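Local structure of protein Rv3592 (Mycobacterium tuberculosis, 3HX9) at residues A[4-9]-A[50-55]; A[10-15]-A[83-88]; A[34-39]-A[55-60]. The protein binds two hemes in its active site and probably breaks down the heme macrocycle oxidatively to mycobilin, releasing free iron. All blocks are in the same frame, centred on the assembly; numbering follows the deposited sequence.

Interaction 1. Residues A[4-9]-A[50-55]. With HEM (protoporphyrin IX containing Fe), chain E.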
loop_
_atom_site.group_PDB
_atom_site.type_symbol
_atom_site.label_atom_id
_atom_site.label_comp_id
_atom_site.label_asym_id
_atom_site.label_seq_id
_atom_site.Cartn_x
_atom_site.Cartn_y
_atom_site.Cartn_z
ATOM N N VAL A 4 -2.244 -7.181 4.508
ATOM C CA VAL A 4 -2.589 -5.775 4.271
ATOM C C VAL A 4 -4.002 -5.761 3.710
ATOM O O VAL A 4 -4.331 -6.553 2.806
ATOM C CB VAL A 4 -1.603 -5.159 3.213
ATOM C CG1 VAL A 4 -2.099 -3.775 2.871
ATOM C CG2 VAL A 4 -0.262 -4.939 3.825
ATOM N N LYS A 5 -4.846 -4.932 4.302
ATOM C CA LYS A 5 -6.213 -4.745 3.819
ATOM C C LYS A 5 -6.365 -3.278 3.463
ATOM O O LYS A 5 -6.253 -2.415 4.322
ATOM C CB LYS A 5 -7.163 -5.124 4.937
ATOM C CG LYS A 5 -6.930 -6.589 5.503
ATOM C CD LYS A 5 -7.268 -7.680 4.386
ATOM C CE LYS A 5 -7.341 -9.151 4.902
ATOM N NZ LYS A 5 -6.605 -9.097 6.063
ATOM N N ILE A 6 -6.639 -2.972 2.189
ATOM C CA ILE A 6 -6.647 -1.585 1.799
ATOM C C ILE A 6 -8.113 -1.263 1.453
ATOM O O ILE A 6 -8.675 -1.998 0.602
ATOM C CB ILE A 6 -5.830 -1.418 0.487
ATOM C CG1 ILE A 6 -4.380 -1.905 0.694
ATOM C CG2 ILE A 6 -5.885 0.119 0.006
ATOM C CD1 ILE A 6 -3.364 -1.457 -0.367
ATOM N N ASN A 7 -8.673 -0.246 2.070
ATOM C CA ASN A 7 -9.957 0.281 1.565
ATOM C C ASN A 7 -9.641 1.333 0.563
ATOM O O ASN A 7 -9.091 2.371 0.937
ATOM C CB ASN A 7 -10.869 0.756 2.691
ATOM C CG ASN A 7 -12.343 0.735 2.270
ATOM O OD1 ASN A 7 -13.069 1.664 2.603
ATOM N ND2 ASN A 7 -12.752 -0.303 1.589
ATOM N N ALA A 8 -10.018 1.100 -0.712
ATOM C CA ALA A 8 -9.726 2.083 -1.740
ATOM C C ALA A 8 -11.011 2.861 -1.943
ATOM O O ALA A 8 -11.963 2.323 -2.517
ATOM C CB ALA A 8 -9.193 1.426 -3.077
ATOM N N ILE A 9 -11.034 4.104 -1.491
ATOM C CA ILE A 9 -12.296 4.867 -1.319
ATOM C C ILE A 9 -12.386 5.984 -2.338
ATOM O O ILE A 9 -11.407 6.669 -2.660
ATOM C CB ILE A 9 -12.482 5.372 0.088
ATOM C CG1 ILE A 9 -11.244 6.170 0.550
ATOM C CG2 ILE A 9 -12.698 4.183 0.941
ATOM C CD1 ILE A 9 -11.435 6.845 1.920
ATOM N N ARG A 50 -8.359 7.291 -6.229
ATOM C CA ARG A 50 -8.951 6.909 -4.927
ATOM C C ARG A 50 -7.930 7.173 -3.823
ATOM O O ARG A 50 -6.731 7.089 -4.076
ATOM C CB ARG A 50 -9.308 5.427 -4.884
ATOM C CG ARG A 50 -10.301 5.095 -6.007
ATOM C CD ARG A 50 -10.649 3.609 -6.022
ATOM N NE ARG A 50 -9.511 2.881 -6.533
ATOM C CZ ARG A 50 -9.506 1.565 -6.686
ATOM N NH1 ARG A 50 -10.599 0.842 -6.334
ATOM N NH2 ARG A 50 -8.406 0.975 -7.191
ATOM N N TYR A 51 -8.429 7.528 -2.663
ATOM C CA TYR A 51 -7.578 7.446 -1.441
ATOM C C TYR A 51 -7.399 5.975 -1.102
ATOM O O TYR A 51 -8.328 5.176 -1.272
ATOM C CB TYR A 51 -8.252 8.120 -0.266
ATOM C CG TYR A 51 -8.058 9.620 -0.229
ATOM C CD1 TYR A 51 -7.203 10.230 0.733
ATOM C CD2 TYR A 51 -8.726 10.414 -1.136
ATOM C CE1 TYR A 51 -7.018 11.633 0.735
ATOM C CE2 TYR A 51 -8.557 11.830 -1.135
ATOM C CZ TYR A 51 -7.757 12.406 -0.175
ATOM O OH TYR A 51 -7.618 13.798 -0.199
ATOM N N PHE A 52 -6.225 5.628 -0.564
ATOM C CA PHE A 52 -6.014 4.238 -0.072
ATOM C C PHE A 52 -5.874 4.295 1.420
ATOM O O PHE A 52 -5.025 5.034 1.917
ATOM C CB PHE A 52 -4.702 3.617 -0.620
ATOM C CG PHE A 52 -4.802 2.991 -1.982
ATOM C CD1 PHE A 52 -5.914 3.234 -2.807
ATOM C CD2 PHE A 52 -3.795 2.162 -2.453
ATOM C CE1 PHE A 52 -5.992 2.643 -4.059
ATOM C CE2 PHE A 52 -3.852 1.565 -3.714
ATOM C CZ PHE A 52 -4.977 1.869 -4.533
ATOM N N VAL A 53 -6.709 3.533 2.125
ATOM C CA VAL A 53 -6.661 3.429 3.551
ATOM C C VAL A 53 -5.982 2.078 3.779
ATOM O O VAL A 53 -6.598 1.048 3.599
ATOM C CB VAL A 53 -8.064 3.447 4.151
ATOM C CG1 VAL A 53 -8.013 3.321 5.691
ATOM C CG2 VAL A 53 -8.694 4.850 3.774
ATOM N N VAL A 54 -4.695 2.129 4.052
ATOM C CA VAL A 54 -3.821 0.925 4.052
ATOM C C VAL A 54 -3.720 0.420 5.479
ATOM O O VAL A 54 -3.047 1.051 6.318
ATOM C CB VAL A 54 -2.437 1.254 3.506
ATOM C CG1 VAL A 54 -1.532 -0.023 3.498
ATOM C CG2 VAL A 54 -2.546 1.855 2.128
ATOM N N THR A 55 -4.381 -0.698 5.756
ATOM C CA THR A 55 -4.367 -1.177 7.152
ATOM C C THR A 55 -3.555 -2.463 7.210
ATOM O O THR A 55 -3.497 -3.250 6.250
ATOM C CB THR A 55 -5.766 -1.449 7.718
ATOM O OG1 THR A 55 -6.334 -2.658 7.125
ATOM C CG2 THR A 55 -6.675 -0.270 7.453
HETATM C CHA HEM E . -15.881 4.929 5.542
HETATM C CHB HEM E . -12.426 5.490 8.921
HETATM C CHC HEM E . -10.625 1.125 7.727
HETATM C CHD HEM E . -14.581 0.287 5.046
HETATM C C1A HEM E . -15.046 5.456 6.505
HETATM C C2A HEM E . -15.127 6.820 6.973
HETATM C C3A HEM E . -14.194 6.970 7.913
HETATM C C4A HEM E . -13.475 5.751 8.039
HETATM C CMA HEM E . -13.828 8.234 8.699
HETATM C CAA HEM E . -16.149 7.871 6.452
HETATM C CBA HEM E . -15.576 8.533 5.188
HETATM C CGA HEM E . -16.429 9.634 4.576
HETATM O O1A HEM E . -16.838 9.460 3.445
HETATM O O2A HEM E . -16.692 10.664 5.206
HETATM C C1B HEM E . -11.654 4.359 8.853
HETATM C C2B HEM E . -10.439 4.166 9.627
HETATM C C3B HEM E . -9.928 2.954 9.288
HETATM C C4B HEM E . -10.795 2.358 8.280
HETATM C CMB HEM E . -9.844 5.135 10.661
HETATM C CAB HEM E . -8.618 2.402 9.845
HETATM C CBB HEM E . -8.358 1.105 9.963
HETATM C C1C HEM E . -11.551 0.520 6.915
HETATM C C2C HEM E . -11.394 -0.775 6.302
HETATM C C3C HEM E . -12.497 -0.926 5.550
HETATM C C4C HEM E . -13.359 0.193 5.681
HETATM C CMC HEM E . -10.163 -1.703 6.344
HETATM C CAC HEM E . -12.824 -2.131 4.682
HETATM C CBC HEM E . -12.915 -3.303 5.317
HETATM C C1D HEM E . -15.289 1.450 4.913
HETATM C C2D HEM E . -16.430 1.580 4.059
HETATM C C3D HEM E . -16.841 3.034 4.204
HETATM C C4D HEM E . -15.880 3.632 5.119
HETATM C CMD HEM E . -17.053 0.427 3.218
HETATM C CAD HEM E . -18.011 3.720 3.487
HETATM C CBD HEM E . -17.400 4.242 2.173
HETATM C CGD HEM E . -18.537 4.746 1.271
HETATM O O1D HEM E . -19.624 5.033 1.781
HETATM O O2D HEM E . -18.449 4.778 0.024
HETATM N NA HEM E . -13.999 4.805 7.175
HETATM N NB HEM E . -11.844 3.256 8.074
HETATM N NC HEM E . -12.772 1.090 6.550
HETATM N ND HEM E . -14.968 2.676 5.466
HETATM FE FE HEM E . -13.253 3.082 6.545
HETATM O O HOH W 1 -13.140 1.730 -5.028
#

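Interaction 2. Residues A[10-15]-A[83-88]. With HEM (protoporphyrin IX containing Fe), chain E.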
loop_
_atom_site.group_PDB
_atom_site.type_symbol
_atom_site.label_atom_id
_atom_site.label_comp_id
_atom_site.label_asym_id
_atom_site.label_seq_id
_atom_site.Cartn_x
_atom_site.Cartn_y
_atom_site.Cartn_z
ATOM N N GLU A 10 -13.535 6.023 -2.977
ATOM C CA GLU A 10 -13.806 7.038 -4.008
ATOM C C GLU A 10 -14.227 8.328 -3.334
ATOM O O GLU A 10 -15.189 8.359 -2.602
ATOM C CB GLU A 10 -14.916 6.512 -4.943
ATOM C CG GLU A 10 -14.395 5.437 -5.943
ATOM C CD GLU A 10 -15.436 4.325 -6.279
ATOM O OE1 GLU A 10 -15.082 3.101 -6.300
ATOM O OE2 GLU A 10 -16.627 4.670 -6.507
ATOM N N VAL A 11 -13.492 9.403 -3.549
ATOM C CA VAL A 11 -13.718 10.626 -2.824
ATOM C C VAL A 11 -13.939 11.694 -3.860
ATOM O O VAL A 11 -13.100 11.873 -4.678
ATOM C CB VAL A 11 -12.450 11.020 -2.026
ATOM C CG1 VAL A 11 -12.668 12.320 -1.333
ATOM C CG2 VAL A 11 -12.222 9.978 -0.968
ATOM N N PRO A 12 -15.049 12.420 -3.804
ATOM C CA PRO A 12 -15.287 13.437 -4.871
ATOM C C PRO A 12 -14.181 14.478 -4.912
ATOM O O PRO A 12 -13.619 14.850 -3.889
ATOM C CB PRO A 12 -16.568 14.147 -4.373
ATOM C CG PRO A 12 -17.323 13.066 -3.726
ATOM C CD PRO A 12 -16.246 12.229 -2.982
ATOM N N ALA A 13 -13.845 14.946 -6.102
ATOM C CA ALA A 13 -12.883 16.029 -6.202
ATOM C C ALA A 13 -13.364 17.228 -5.394
ATOM O O ALA A 13 -14.564 17.627 -5.454
ATOM C CB ALA A 13 -12.654 16.382 -7.663
ATOM N N GLY A 14 -12.477 17.749 -4.553
ATOM C CA GLY A 14 -12.837 18.812 -3.647
ATOM C C GLY A 14 -13.127 18.387 -2.230
ATOM O O GLY A 14 -13.074 19.225 -1.333
ATOM N N ALA A 15 -13.466 17.096 -2.059
ATOM C CA ALA A 15 -13.896 16.582 -0.775
ATOM C C ALA A 15 -12.690 16.081 0.013
ATOM O O ALA A 15 -12.831 15.802 1.198
ATOM C CB ALA A 15 -14.920 15.491 -0.942
ATOM N N VAL A 83 -18.688 11.202 2.884
ATOM C CA VAL A 83 -18.380 11.987 1.684
ATOM C C VAL A 83 -17.962 11.058 0.532
ATOM O O VAL A 83 -18.237 11.348 -0.639
ATOM C CB VAL A 83 -17.381 13.146 1.900
ATOM C CG1 VAL A 83 -17.993 14.238 2.823
ATOM C CG2 VAL A 83 -16.071 12.639 2.467
ATOM N N ALA A 84 -17.380 9.907 0.881
ATOM C CA ALA A 84 -17.041 8.915 -0.130
ATOM C C ALA A 84 -18.215 8.379 -0.956
ATOM O O ALA A 84 -19.332 8.263 -0.484
ATOM C CB ALA A 84 -16.216 7.760 0.486
ATOM N N THR A 85 -17.966 8.052 -2.195
ATOM C CA THR A 85 -19.033 7.548 -3.064
ATOM C C THR A 85 -18.846 6.111 -3.511
ATOM O O THR A 85 -19.454 5.643 -4.498
ATOM C CB THR A 85 -19.171 8.475 -4.291
ATOM O OG1 THR A 85 -17.916 8.588 -4.949
ATOM C CG2 THR A 85 -19.575 9.897 -3.832
ATOM N N GLY A 86 -18.001 5.377 -2.802
ATOM C CA GLY A 86 -17.859 3.959 -3.090
ATOM C C GLY A 86 -16.539 3.525 -2.440
ATOM O O GLY A 86 -15.713 4.394 -2.048
ATOM N N ALA A 87 -16.358 2.224 -2.333
ATOM C CA ALA A 87 -15.107 1.703 -1.769
ATOM C C ALA A 87 -14.890 0.296 -2.335
ATOM O O ALA A 87 -15.872 -0.451 -2.649
ATOM C CB ALA A 87 -15.250 1.656 -0.271
ATOM N N SER A 88 -13.629 -0.117 -2.380
ATOM C CA SER A 88 -13.275 -1.469 -2.792
ATOM C C SER A 88 -12.239 -1.933 -1.780
ATOM O O SER A 88 -11.244 -1.268 -1.626
ATOM C CB SER A 88 -12.610 -1.481 -4.168
ATOM O OG SER A 88 -13.577 -1.056 -5.165
HETATM C CHA HEM E . -15.881 4.929 5.542
HETATM C CHB HEM E . -12.426 5.490 8.921
HETATM C CHC HEM E . -10.625 1.125 7.727
HETATM C CHD HEM E . -14.581 0.287 5.046
HETATM C C1A HEM E . -15.046 5.456 6.505
HETATM C C2A HEM E . -15.127 6.820 6.973
HETATM C C3A HEM E . -14.194 6.970 7.913
HETATM C C4A HEM E . -13.475 5.751 8.039
HETATM C CMA HEM E . -13.828 8.234 8.699
HETATM C CAA HEM E . -16.149 7.871 6.452
HETATM C CBA HEM E . -15.576 8.533 5.188
HETATM C CGA HEM E . -16.429 9.634 4.576
HETATM O O1A HEM E . -16.838 9.460 3.445
HETATM O O2A HEM E . -16.692 10.664 5.206
HETATM C C1B HEM E . -11.654 4.359 8.853
HETATM C C2B HEM E . -10.439 4.166 9.627
HETATM C C3B HEM E . -9.928 2.954 9.288
HETATM C C4B HEM E . -10.795 2.358 8.280
HETATM C CMB HEM E . -9.844 5.135 10.661
HETATM C CAB HEM E . -8.618 2.402 9.845
HETATM C CBB HEM E . -8.358 1.105 9.963
HETATM C C1C HEM E . -11.551 0.520 6.915
HETATM C C2C HEM E . -11.394 -0.775 6.302
HETATM C C3C HEM E . -12.497 -0.926 5.550
HETATM C C4C HEM E . -13.359 0.193 5.681
HETATM C CMC HEM E . -10.163 -1.703 6.344
HETATM C CAC HEM E . -12.824 -2.131 4.682
HETATM C CBC HEM E . -12.915 -3.303 5.317
HETATM C C1D HEM E . -15.289 1.450 4.913
HETATM C C2D HEM E . -16.430 1.580 4.059
HETATM C C3D HEM E . -16.841 3.034 4.204
HETATM C C4D HEM E . -15.880 3.632 5.119
HETATM C CMD HEM E . -17.053 0.427 3.218
HETATM C CAD HEM E . -18.011 3.720 3.487
HETATM C CBD HEM E . -17.400 4.242 2.173
HETATM C CGD HEM E . -18.537 4.746 1.271
HETATM O O1D HEM E . -19.624 5.033 1.781
HETATM O O2D HEM E . -18.449 4.778 0.024
HETATM N NA HEM E . -13.999 4.805 7.175
HETATM N NB HEM E . -11.844 3.256 8.074
HETATM N NC HEM E . -12.772 1.090 6.550
HETATM N ND HEM E . -14.968 2.676 5.466
HETATM FE FE HEM E . -13.253 3.082 6.545
HETATM O O HOH W 1 -13.140 1.730 -5.028
#

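Interaction 3. Residues A[34-39]-A[55-60]. With HEM (protoporphyrin IX containing Fe), chain E.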
loop_
_atom_site.group_PDB
_atom_site.type_symbol
_atom_site.label_atom_id
_atom_site.label_comp_id
_atom_site.label_asym_id
_atom_site.label_seq_id
_atom_site.Cartn_x
_atom_site.Cartn_y
_atom_site.Cartn_z
ATOM N N PRO A 34 -7.176 -6.250 18.533
ATOM C CA PRO A 34 -6.250 -7.371 18.527
ATOM C C PRO A 34 -5.716 -7.697 17.102
ATOM O O PRO A 34 -6.486 -7.783 16.152
ATOM C CB PRO A 34 -7.053 -8.517 19.115
ATOM C CG PRO A 34 -8.283 -7.904 19.746
ATOM C CD PRO A 34 -8.519 -6.610 19.020
ATOM N N GLY A 35 -4.409 -7.873 16.997
ATOM C CA GLY A 35 -3.793 -8.179 15.733
ATOM C C GLY A 35 -3.544 -6.929 14.867
ATOM O O GLY A 35 -3.006 -7.047 13.750
ATOM N N PHE A 36 -3.893 -5.748 15.364
ATOM C CA PHE A 36 -3.849 -4.547 14.478
ATOM C C PHE A 36 -2.495 -3.979 14.532
ATOM O O PHE A 36 -1.971 -3.764 15.651
ATOM C CB PHE A 36 -4.832 -3.491 14.972
ATOM C CG PHE A 36 -4.839 -2.235 14.155
ATOM C CD1 PHE A 36 -5.082 -2.282 12.772
ATOM C CD2 PHE A 36 -4.625 -1.025 14.745
ATOM C CE1 PHE A 36 -5.072 -1.074 12.021
ATOM C CE2 PHE A 36 -4.684 0.223 14.021
ATOM C CZ PHE A 36 -4.882 0.179 12.629
ATOM N N LEU A 37 -1.881 -3.709 13.368
ATOM C CA LEU A 37 -0.505 -3.151 13.341
ATOM C C LEU A 37 -0.369 -1.719 12.812
ATOM O O LEU A 37 0.749 -1.198 12.656
ATOM C CB LEU A 37 0.449 -4.069 12.518
ATOM C CG LEU A 37 0.433 -5.538 12.948
ATOM C CD1 LEU A 37 0.950 -6.406 11.839
ATOM C CD2 LEU A 37 1.344 -5.560 14.163
ATOM N N GLY A 38 -1.486 -1.045 12.542
ATOM C CA GLY A 38 -1.410 0.365 12.211
ATOM C C GLY A 38 -2.102 0.574 10.838
ATOM O O GLY A 38 -2.485 -0.401 10.160
ATOM N N PHE A 39 -2.141 1.833 10.448
ATOM C CA PHE A 39 -2.679 2.196 9.126
ATOM C C PHE A 39 -2.139 3.484 8.627
ATOM O O PHE A 39 -1.630 4.316 9.379
ATOM C CB PHE A 39 -4.216 2.147 9.093
ATOM C CG PHE A 39 -4.916 3.410 9.433
ATOM C CD1 PHE A 39 -5.454 4.247 8.398
ATOM C CD2 PHE A 39 -5.089 3.786 10.769
ATOM C CE1 PHE A 39 -6.129 5.380 8.708
ATOM C CE2 PHE A 39 -5.826 4.935 11.083
ATOM C CZ PHE A 39 -6.323 5.728 10.052
ATOM N N THR A 55 -4.381 -0.698 5.756
ATOM C CA THR A 55 -4.367 -1.177 7.152
ATOM C C THR A 55 -3.555 -2.463 7.210
ATOM O O THR A 55 -3.497 -3.250 6.250
ATOM C CB THR A 55 -5.766 -1.449 7.718
ATOM O OG1 THR A 55 -6.334 -2.658 7.125
ATOM C CG2 THR A 55 -6.675 -0.270 7.453
ATOM N N HIS A 56 -2.894 -2.662 8.365
ATOM C CA HIS A 56 -1.955 -3.807 8.522
ATOM C C HIS A 56 -2.387 -4.656 9.714
ATOM O O HIS A 56 -2.753 -4.113 10.769
ATOM C CB HIS A 56 -0.591 -3.187 8.879
ATOM C CG HIS A 56 -0.039 -2.361 7.754
ATOM N ND1 HIS A 56 -0.271 -1.013 7.604
ATOM C CD2 HIS A 56 0.700 -2.749 6.685
ATOM C CE1 HIS A 56 0.348 -0.588 6.505
ATOM N NE2 HIS A 56 0.973 -1.619 5.953
ATOM N N TRP A 57 -2.401 -5.970 9.512
ATOM C CA TRP A 57 -2.865 -6.892 10.551
ATOM C C TRP A 57 -1.907 -8.056 10.645
ATOM O O TRP A 57 -1.288 -8.455 9.682
ATOM C CB TRP A 57 -4.247 -7.409 10.250
ATOM C CG TRP A 57 -5.260 -6.309 10.091
ATOM C CD1 TRP A 57 -5.464 -5.507 8.976
ATOM C CD2 TRP A 57 -6.123 -5.815 11.117
ATOM N NE1 TRP A 57 -6.393 -4.544 9.283
ATOM C CE2 TRP A 57 -6.869 -4.740 10.560
ATOM C CE3 TRP A 57 -6.385 -6.215 12.429
ATOM C CZ2 TRP A 57 -7.819 -4.004 11.329
ATOM C CZ3 TRP A 57 -7.314 -5.504 13.204
ATOM C CH2 TRP A 57 -8.053 -4.420 12.629
ATOM N N GLU A 58 -1.837 -8.643 11.823
ATOM C CA GLU A 58 -1.095 -9.903 11.968
ATOM C C GLU A 58 -1.625 -11.072 11.158
ATOM O O GLU A 58 -0.834 -11.917 10.719
ATOM C CB GLU A 58 -1.123 -10.312 13.450
ATOM C CG GLU A 58 -0.652 -9.185 14.362
ATOM C CD GLU A 58 -0.157 -9.684 15.709
ATOM O OE1 GLU A 58 -0.814 -10.611 16.291
ATOM O OE2 GLU A 58 0.894 -9.127 16.151
ATOM N N SER A 59 -2.952 -11.169 10.956
ATOM C CA SER A 59 -3.547 -12.242 10.204
ATOM C C SER A 59 -4.848 -11.794 9.581
ATOM O O SER A 59 -5.440 -10.801 10.039
ATOM C CB SER A 59 -3.877 -13.411 11.146
ATOM O OG SER A 59 -4.901 -13.058 12.086
ATOM N N ASP A 60 -5.291 -12.542 8.597
ATOM C CA ASP A 60 -6.622 -12.292 8.061
ATOM C C ASP A 60 -7.654 -12.532 9.173
ATOM O O ASP A 60 -8.638 -11.796 9.253
ATOM C CB ASP A 60 -6.905 -13.225 6.926
ATOM C CG ASP A 60 -8.322 -13.085 6.404
ATOM O OD1 ASP A 60 -8.718 -11.970 5.973
ATOM O OD2 ASP A 60 -9.095 -14.109 6.473
HETATM C CHA HEM E . -15.881 4.929 5.542
HETATM C CHB HEM E . -12.426 5.490 8.921
HETATM C CHC HEM E . -10.625 1.125 7.727
HETATM C CHD HEM E . -14.581 0.287 5.046
HETATM C C1A HEM E . -15.046 5.456 6.505
HETATM C C2A HEM E . -15.127 6.820 6.973
HETATM C C3A HEM E . -14.194 6.970 7.913
HETATM C C4A HEM E . -13.475 5.751 8.039
HETATM C CMA HEM E . -13.828 8.234 8.699
HETATM C CAA HEM E . -16.149 7.871 6.452
HETATM C CBA HEM E . -15.576 8.533 5.188
HETATM C CGA HEM E . -16.429 9.634 4.576
HETATM O O1A HEM E . -16.838 9.460 3.445
HETATM O O2A HEM E . -16.692 10.664 5.206
HETATM C C1B HEM E . -11.654 4.359 8.853
HETATM C C2B HEM E . -10.439 4.166 9.627
HETATM C C3B HEM E . -9.928 2.954 9.288
HETATM C C4B HEM E . -10.795 2.358 8.280
HETATM C CMB HEM E . -9.844 5.135 10.661
HETATM C CAB HEM E . -8.618 2.402 9.845
HETATM C CBB HEM E . -8.358 1.105 9.963
HETATM C C1C HEM E . -11.551 0.520 6.915
HETATM C C2C HEM E . -11.394 -0.775 6.302
HETATM C C3C HEM E . -12.497 -0.926 5.550
HETATM C C4C HEM E . -13.359 0.193 5.681
HETATM C CMC HEM E . -10.163 -1.703 6.344
HETATM C CAC HEM E . -12.824 -2.131 4.682
HETATM C CBC HEM E . -12.915 -3.303 5.317
HETATM C C1D HEM E . -15.289 1.450 4.913
HETATM C C2D HEM E . -16.430 1.580 4.059
HETATM C C3D HEM E . -16.841 3.034 4.204
HETATM C C4D HEM E . -15.880 3.632 5.119
HETATM C CMD HEM E . -17.053 0.427 3.218
HETATM C CAD HEM E . -18.011 3.720 3.487
HETATM C CBD HEM E . -17.400 4.242 2.173
HETATM C CGD HEM E . -18.537 4.746 1.271
HETATM O O1D HEM E . -19.624 5.033 1.781
HETATM O O2D HEM E . -18.449 4.778 0.024
HETATM N NA HEM E . -13.999 4.805 7.175
HETATM N NB HEM E . -11.844 3.256 8.074
HETATM N NC HEM E . -12.772 1.090 6.550
HETATM N ND HEM E . -14.968 2.676 5.466
HETATM FE FE HEM E . -13.253 3.082 6.545
#

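Interaction 1. Residues A[4-9]-A[50-55]
The two inner strands of the antiparallel sheet in this dimeric alpha/beta-barrel, 4-9 and 51-55, lie side by side here, and one face of the pair lines the heme pocket. N7, with CG anti to the backbone N (chi1 -156°), brings OD1 to 3.2 Å from HEM CHD. Beside it, V53 CG1 approaches HEM C4B at 3.9 Å, and T55 CG2 touches the vinyl carbon HEM CBB at 3.3 Å.

Paired backbone hydrogen bonds at K5-T55 and N7-V53 hold these side chains in place. K5 O is gripped twice: T55 N approaches from above the carbonyl plane, while T55 OG1, in the crowded position, donates along an in-plane lone pair at 2.8 Å.

The opposite face is apolar and turned to the dimer interface. I6 CG2 lies 3.7 Å from F52 CG, A8 CB sits 3.6 Å from F52 CE1, and F52 of the second subunit packs against both I6 and F52. A8 CB also covers one face of the R50 guanidinium, which E48 holds by a salt bridge through NE. At the edge of that group, in plane, a water accepts from R50 NH1 at 3.0 Å and donates to A8 O at 2.8 Å.

Interaction 2. Residues A[10-15]-A[83-88]
A heme propionate is held by two consecutive backbone amides at the start of segment 83-88. A84 N donates almost perfectly straight (179°) to HEM O1A at 2.7 Å, and V83 N points at HEM O2A at 3.1 Å and 170°, with a weak, bent bond to O1A besides. Both carboxylate oxygens thus have an N-H partner without any cationic side chain from these two segments. V83 CG2, in the crowded position between N and C, lies against the same two oxygens.

The loop that carries these amides is fastened to E10 by two backbone bonds. E10 N donates to G86 O at 2.9 Å, and T85 N returns a bond to E10 O at 2.8 Å; in each the donor stands above the carbonyl plane. The E10 side chain bends at chi2 (146°) and lies along the backbone of G86, where the absence of a side chain leaves room for OE2. Its other oxygen, OE1, accepts from a water at 2.7 Å, and that water accepts in turn from S88 OG. A8 O and R50 NH1 bind the same molecule, so it has four partners.

Packing beyond these bonds is light. P12 CD abuts V83 O at 3.2 Å, P12 CG meets T85 CG2 tip to tip at 3.9 Å, and the methyl of A15 faces V83 CB. A type II turn from P12 to A15, closed by A15 N on P12 O, folds the chain back so that A15 can reach V83.

Segment 10-15 connects strand 3-9 to helix 16-25, whose L19 touches V11 and V83 and whose R22 also touches V83; on the strand side, A87 rests on N7 and I9 where strand 87-99 begins.

Interaction 3. Residues A[34-39]-A[55-60]
The indole of W57 takes the edge of F36 on one face: F36 CD1 stands 3.5 Å above the plane, offset toward the rim, with the planes at 53°, an inclined edge-to-face pair. Around the indole edge, in plane, lie P34 O and T55 OG1, the latter accepting from W57 NE1 at 2.9 Å. The F36 ring has G38 N centred over one face, and the F39 ring has the vinyl carbon HEM CAB 3.7 Å above its centre. H56 turns its edge to G38 O, which it reaches only weakly through ND1.

These rings sit on the open end of the beta hairpin formed by strands 36-46 and 51-57. H56 is the main backbone tie: its N donates to G38 O at 2.9 Å, nearly along the C=O axis, and its O accepts from L37 N at 2.8 Å. E58 N continues the pairing to G35 O at 2.8 Å, in the carbonyl plane, while L37 crosses E58 at about a right angle. Past the strand, S59 caps the next helix at A62 N, and F39 pairs with a strand of the second subunit, carrying the sheet across the dimer.

The buried indole N-H is satisfied, and T55 OG1, which also donates to K5 O, has its hydroxyl orientation set; the chain of bonds from W57 NE1 to T55 OG1 to K5 O probably limits the rotation of W57, whose ring meets that of W66, the predicted transition-state stabilizer.

How the interactions relate
From the N terminus, strand 3-9 pairs with strand 51-57 in interaction 1, closing a loop that holds helix 16-25 and the first strand of the hairpin. Residues 10-15 follow directly and wait until 83-88 to close interaction 2, the longest loop, which encloses interaction 3 entirely. Interaction 1 crosses both others. Interactions 1 and 3 share T55 and meet again where V53 packs on F39; interactions 1 and 2 join where A8 N probably bonds to S88 O. Interactions 2 and 3 do not touch, their centres about 24 Å apart, yet all three border the same heme, tying all four sheet strands to one pocket.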